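Local coordinates for protein dihydroorotase (Agrobacterium tumefaciens, PDB 2OGJ) that is a zinc-dependent amidohydrolase-family esterase that deacetylates acetyl-(R)-mandelate in vitro and, less efficiently, acetyl glycolate, at residues A[14-24]-A[34-42]. Residues are numbered along the deposited sequence; the frame is centred on the assembly and turned at random.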
ATOM      1  N   GLN A  14      19.159 -22.828 -52.156  1.00 80.81           N
ATOM      2  CA  GLN A  14      17.806 -22.201 -52.281  1.00 80.14           C
ATOM      3  C   GLN A  14      17.500 -21.834 -53.737  1.00 78.84           C
ATOM      4  O   GLN A  14      18.168 -20.990 -54.329  1.00 80.13           O
ATOM      5  CB  GLN A  14      17.724 -20.950 -51.389  1.00 80.15           C
ATOM      6  CG  GLN A  14      17.859 -21.227 -49.896  1.00 61.17           C
ATOM      7  CD  GLN A  14      19.215 -21.796 -49.520  1.00 61.17           C
ATOM      8  OE1 GLN A  14      20.249 -21.166 -49.738  1.00 61.17           O
ATOM      9  NE2 GLN A  14      19.214 -22.996 -48.952  1.00 61.17           N
ATOM     10  N   ALA A  15      16.486 -22.474 -54.309  1.00 76.78           N
ATOM     11  CA  ALA A  15      16.098 -22.209 -55.694  1.00 74.51           C
ATOM     12  C   ALA A  15      15.487 -20.816 -55.879  1.00 72.36           C
ATOM     13  O   ALA A  15      14.873 -20.268 -54.957  1.00 72.17           O
ATOM     14  CB  ALA A  15      15.102 -23.281 -56.172  1.00 73.74           C
ATOM     15  N   PRO A  16      15.659 -20.223 -57.074  1.00 70.06           N
ATOM     16  CA  PRO A  16      15.108 -18.895 -57.366  1.00 67.95           C
ATOM     17  C   PRO A  16      13.591 -18.945 -57.593  1.00 66.00           C
ATOM     18  O   PRO A  16      13.012 -20.008 -57.817  1.00 65.01           O
ATOM     19  CB  PRO A  16      15.872 -18.478 -58.616  1.00 67.86           C
ATOM     20  CG  PRO A  16      16.099 -19.772 -59.307  1.00 67.85           C
ATOM     21  CD  PRO A  16      16.530 -20.672 -58.173  1.00 68.85           C
ATOM     22  N   ILE A  17      12.943 -17.793 -57.522  1.00 64.04           N
ATOM     23  CA  ILE A  17      11.507 -17.752 -57.711  1.00 61.68           C
ATOM     24  C   ILE A  17      11.160 -16.686 -58.710  1.00 61.16           C
ATOM     25  O   ILE A  17      11.826 -15.659 -58.808  1.00 60.70           O
ATOM     26  CB  ILE A  17      10.744 -17.378 -56.427  1.00 61.35           C
ATOM     27  CG1 ILE A  17      11.127 -18.292 -55.267  1.00 61.73           C
ATOM     28  CG2 ILE A  17       9.259 -17.467 -56.686  1.00 58.79           C
ATOM     29  CD1 ILE A  17      10.404 -17.931 -53.985  1.00 59.94           C
ATOM     30  N   LEU A  18      10.092 -16.935 -59.447  1.00 60.48           N
ATOM     31  CA  LEU A  18       9.625 -15.978 -60.411  1.00 59.37           C
ATOM     32  C   LEU A  18       8.157 -15.711 -60.128  1.00 58.36           C
ATOM     33  O   LEU A  18       7.306 -16.570 -60.327  1.00 56.70           O
ATOM     34  CB  LEU A  18       9.814 -16.508 -61.831  1.00 60.40           C
ATOM     35  CG  LEU A  18       9.197 -15.592 -62.887  1.00 60.17           C
ATOM     36  CD1 LEU A  18       9.908 -14.251 -62.862  1.00 60.15           C
ATOM     37  CD2 LEU A  18       9.288 -16.229 -64.259  1.00 60.40           C
ATOM     38  N   LEU A  19       7.879 -14.525 -59.609  1.00 59.24           N
ATOM     39  CA  LEU A  19       6.511 -14.121 -59.333  1.00 59.04           C
ATOM     40  C   LEU A  19       6.073 -13.416 -60.599  1.00 58.10           C
ATOM     41  O   LEU A  19       6.674 -12.423 -60.996  1.00 56.61           O
ATOM     42  CB  LEU A  19       6.435 -13.128 -58.162  1.00 58.77           C
ATOM     43  CG  LEU A  19       6.694 -13.659 -56.757  1.00 58.99           C
ATOM     44  CD1 LEU A  19       8.092 -14.248 -56.675  1.00 60.94           C
ATOM     45  CD2 LEU A  19       6.536 -12.537 -55.772  1.00 60.13           C
ATOM     46  N   THR A  20       5.046 -13.936 -61.249  1.00 58.80           N
ATOM     47  CA  THR A  20       4.568 -13.301 -62.459  1.00 58.93           C
ATOM     48  C   THR A  20       3.209 -12.663 -62.207  1.00 58.38           C
ATOM     49  O   THR A  20       2.499 -13.019 -61.273  1.00 56.79           O
ATOM     50  CB  THR A  20       4.468 -14.319 -63.623  1.00 60.28           C
ATOM     51  OG1 THR A  20       3.559 -15.373 -63.273  1.00 60.03           O
ATOM     52  CG2 THR A  20       5.844 -14.918 -63.917  1.00 60.20           C
ATOM     53  N   ASN A  21       2.860 -11.660 -62.989  1.00 59.44           N
ATOM     54  CA  ASN A  21       1.583 -10.981 -63.011  1.00 60.74           C
ATOM     55  C   ASN A  21       1.257 -10.407 -61.648  1.00 59.92           C
ATOM     56  O   ASN A  21       0.110 -10.642 -61.105  1.00 59.32           O
ATOM     57  CB  ASN A  21       0.505 -11.915 -63.551  1.00 62.97           C
ATOM     58  CG  ASN A  21       1.020 -12.737 -64.716  1.00 65.35           C
ATOM     59  OD1 ASN A  21       2.193 -12.637 -65.089  1.00 20.56           O
ATOM     60  ND2 ASN A  21       0.152 -13.556 -65.298  1.00 20.56           N
ATOM     61  N   VAL A  22       2.082  -9.522 -61.095  1.00 58.26           N
ATOM     62  CA  VAL A  22       1.846  -8.825 -59.833  1.00 57.69           C
ATOM     63  C   VAL A  22       1.701  -7.327 -60.100  1.00 57.92           C
ATOM     64  O   VAL A  22       2.281  -6.804 -61.052  1.00 57.55           O
ATOM     65  CB  VAL A  22       3.022  -9.025 -58.829  1.00 56.52           C
ATOM     66  CG1 VAL A  22       3.086 -10.457 -58.392  1.00 56.63           C
ATOM     67  CG2 VAL A  22       4.339  -8.624 -59.466  1.00 55.57           C
ATOM     68  N   LYS A  23       0.928  -6.647 -59.261  1.00 57.77           N
ATOM     69  CA  LYS A  23       0.721  -5.214 -59.398  1.00 58.79           C
ATOM     70  C   LYS A  23       1.309  -4.487 -58.184  1.00 57.76           C
ATOM     71  O   LYS A  23       0.683  -4.400 -57.128  1.00 57.10           O
ATOM     72  CB  LYS A  23      -0.777  -4.907 -59.566  1.00 59.69           C
ATOM     73  CG  LYS A  23      -1.315  -5.243 -60.962  1.00 60.96           C
ATOM     74  CD  LYS A  23      -2.786  -4.857 -61.116  1.00 63.54           C
ATOM     75  CE  LYS A  23      -3.054  -3.374 -60.768  1.00 64.48           C
ATOM     76  NZ  LYS A  23      -2.446  -2.376 -61.710  1.00 62.71           N
ATOM     77  N   PRO A  24       2.533  -3.945 -58.337  1.00 57.02           N
ATOM     78  CA  PRO A  24       3.278  -3.220 -57.301  1.00 57.07           C
ATOM     79  C   PRO A  24       2.537  -2.057 -56.671  1.00 57.34           C
ATOM     80  O   PRO A  24       2.134  -1.136 -57.366  1.00 58.59           O
ATOM     81  CB  PRO A  24       4.533  -2.755 -58.039  1.00 56.39           C
ATOM     82  CG  PRO A  24       4.683  -3.758 -59.122  1.00 55.49           C
ATOM     83  CD  PRO A  24       3.282  -3.929 -59.603  1.00 55.09           C
ATOM     84  N   SER A  34       1.575  -0.578 -62.877  1.00 74.05           N
ATOM     85  CA  SER A  34       1.248  -1.584 -63.883  1.00 72.48           C
ATOM     86  C   SER A  34       1.854  -2.943 -63.593  1.00 70.36           C
ATOM     87  O   SER A  34       2.949  -3.041 -63.043  1.00 70.55           O
ATOM     88  CB  SER A  34       1.714  -1.128 -65.268  1.00 73.18           C
ATOM     89  OG  SER A  34       3.124  -1.217 -65.376  1.00 75.50           O
ATOM     90  N   SER A  35       1.134  -3.985 -63.995  1.00 68.63           N
ATOM     91  CA  SER A  35       1.561  -5.366 -63.810  1.00 66.47           C
ATOM     92  C   SER A  35       3.004  -5.632 -64.221  1.00 64.87           C
ATOM     93  O   SER A  35       3.503  -5.074 -65.198  1.00 63.88           O
ATOM     94  CB  SER A  35       0.643  -6.300 -64.591  1.00 65.57           C
ATOM     95  OG  SER A  35       1.045  -7.647 -64.419  1.00 68.45           O
ATOM     96  N   THR A  36       3.665  -6.507 -63.469  1.00 64.50           N
ATOM     97  CA  THR A  36       5.054  -6.863 -63.731  1.00 64.42           C
ATOM     98  C   THR A  36       5.347  -8.270 -63.240  1.00 63.18           C
ATOM     99  O   THR A  36       4.471  -8.962 -62.732  1.00 62.90           O
ATOM    100  CB  THR A  36       6.020  -5.911 -63.002  1.00 64.86           C
ATOM    101  OG1 THR A  36       5.388  -4.643 -62.808  1.00 67.38           O
ATOM    102  CG2 THR A  36       7.283  -5.693 -63.825  1.00 66.05           C
ATOM    103  N   ASP A  37       6.593  -8.687 -63.412  1.00 63.10           N
ATOM    104  CA  ASP A  37       7.048  -9.993 -62.963  1.00 63.49           C
ATOM    105  C   ASP A  37       8.317  -9.708 -62.153  1.00 61.72           C
ATOM    106  O   ASP A  37       9.067  -8.786 -62.480  1.00 63.31           O
ATOM    107  CB  ASP A  37       7.390 -10.908 -64.153  1.00 65.25           C
ATOM    108  CG  ASP A  37       6.189 -11.206 -65.060  1.00 67.72           C
ATOM    109  OD1 ASP A  37       6.356 -12.046 -65.965  1.00 70.46           O
ATOM    110  OD2 ASP A  37       5.097 -10.620 -64.892  1.00 69.82           O
ATOM    111  N   ILE A  38       8.546 -10.470 -61.088  1.00 59.26           N
ATOM    112  CA  ILE A  38       9.732 -10.270 -60.264  1.00 56.77           C
ATOM    113  C   ILE A  38      10.487 -11.586 -60.138  1.00 56.26           C
ATOM    114  O   ILE A  38       9.891 -12.639 -59.907  1.00 54.20           O
ATOM    115  CB  ILE A  38       9.358  -9.755 -58.847  1.00 56.08           C
ATOM    116  CG1 ILE A  38       8.432  -8.542 -58.962  1.00 55.09           C
ATOM    117  CG2 ILE A  38      10.614  -9.347 -58.080  1.00 52.74           C
ATOM    118  CD1 ILE A  38       7.944  -7.998 -57.625  1.00 54.98           C
ATOM    119  N   LEU A  39      11.801 -11.519 -60.318  1.00 56.82           N
ATOM    120  CA  LEU A  39      12.648 -12.696 -60.212  1.00 57.57           C
ATOM    121  C   LEU A  39      13.510 -12.645 -58.943  1.00 57.62           C
ATOM    122  O   LEU A  39      14.309 -11.719 -58.757  1.00 57.01           O
ATOM    123  CB  LEU A  39      13.561 -12.797 -61.433  1.00 59.12           C
ATOM    124  CG  LEU A  39      14.477 -14.021 -61.449  1.00 58.69           C
ATOM    125  CD1 LEU A  39      13.622 -15.244 -61.666  1.00 59.90           C
ATOM    126  CD2 LEU A  39      15.508 -13.915 -62.546  1.00 58.62           C
ATOM    127  N   ILE A  40      13.341 -13.634 -58.070  1.00 57.80           N
ATOM    128  CA  ILE A  40      14.118 -13.697 -56.838  1.00 58.42           C
ATOM    129  C   ILE A  40      15.248 -14.714 -56.990  1.00 59.88           C
ATOM    130  O   ILE A  40      15.012 -15.857 -57.401  1.00 59.51           O
ATOM    131  CB  ILE A  40      13.267 -14.139 -55.634  1.00 57.39           C
ATOM    132  CG1 ILE A  40      11.917 -13.410 -55.628  1.00 56.00           C
ATOM    133  CG2 ILE A  40      14.038 -13.865 -54.354  1.00 55.75           C
ATOM    134  CD1 ILE A  40      12.010 -11.930 -55.471  1.00 55.91           C
ATOM    135  N   GLY A  41      16.470 -14.296 -56.661  1.00 60.94           N
ATOM    136  CA  GLY A  41      17.614 -15.190 -56.750  1.00 61.75           C
ATOM    137  C   GLY A  41      17.678 -16.144 -55.570  1.00 62.70           C
ATOM    138  O   GLY A  41      17.091 -15.875 -54.521  1.00 63.41           O
ATOM    139  N   GLY A  42      18.368 -17.269 -55.746  1.00 64.09           N
ATOM    140  CA  GLY A  42      18.504 -18.254 -54.682  1.00 63.80           C
ATOM    141  C   GLY A  42      19.033 -17.657 -53.385  1.00 64.45           C
ATOM    142  O   GLY A  42      18.921 -18.268 -52.313  1.00 64.75           O
TER
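I38 lies across from L19 in an antiparallel hydrogen-bonded pair, its N 2.7 Å from L19 O while L19 N returns a bond to I38 O. The next such pair, I17 with I40, repeats the exchange, so strands 17-20 and 36-40 run side by side, their axes at 169°. I38, I40, L19 and V22 turn their side chains to one face, where the beta-branched isoleucines and valine suit the extended backbone and leucine adds apolar bulk to a dry interior. On I38, CG1 stands anti to the carbonyl carbon (chi1 -51°) and the chain then runs on extended, which carries CD1 to 4.1 Å from V22 CG2; I69 of strand 68-75 packs over both residues. I40 meets L19 through CG1, 4.1 Å from L19 CD1, the two side chains at a slant, besides facing I17 CB to CB.

D37 points its carboxylate back toward the corner at N21. The backbone N of N21 reaches OD2 at 3.1 Å along an almost straight N-H line (176°), yet from above the carboxylate plane. The short acid side chain thus accepts the N-H of the residue at the corner, while OD1 lies 3.6 Å from the methyl CG2 of T20. N21 itself has both backbone torsions positive, a conformation that asparagine tolerates better than most residues. With N21 and V22 both facing T36, this is a G1 beta bulge. Here the chain turns a corner, and strand 22-24, still bonded to T36 through V22, pairs with strand 68-75, consistent with the small beta-sandwich domain that accompanies the TIM barrel in many amidohydrolases.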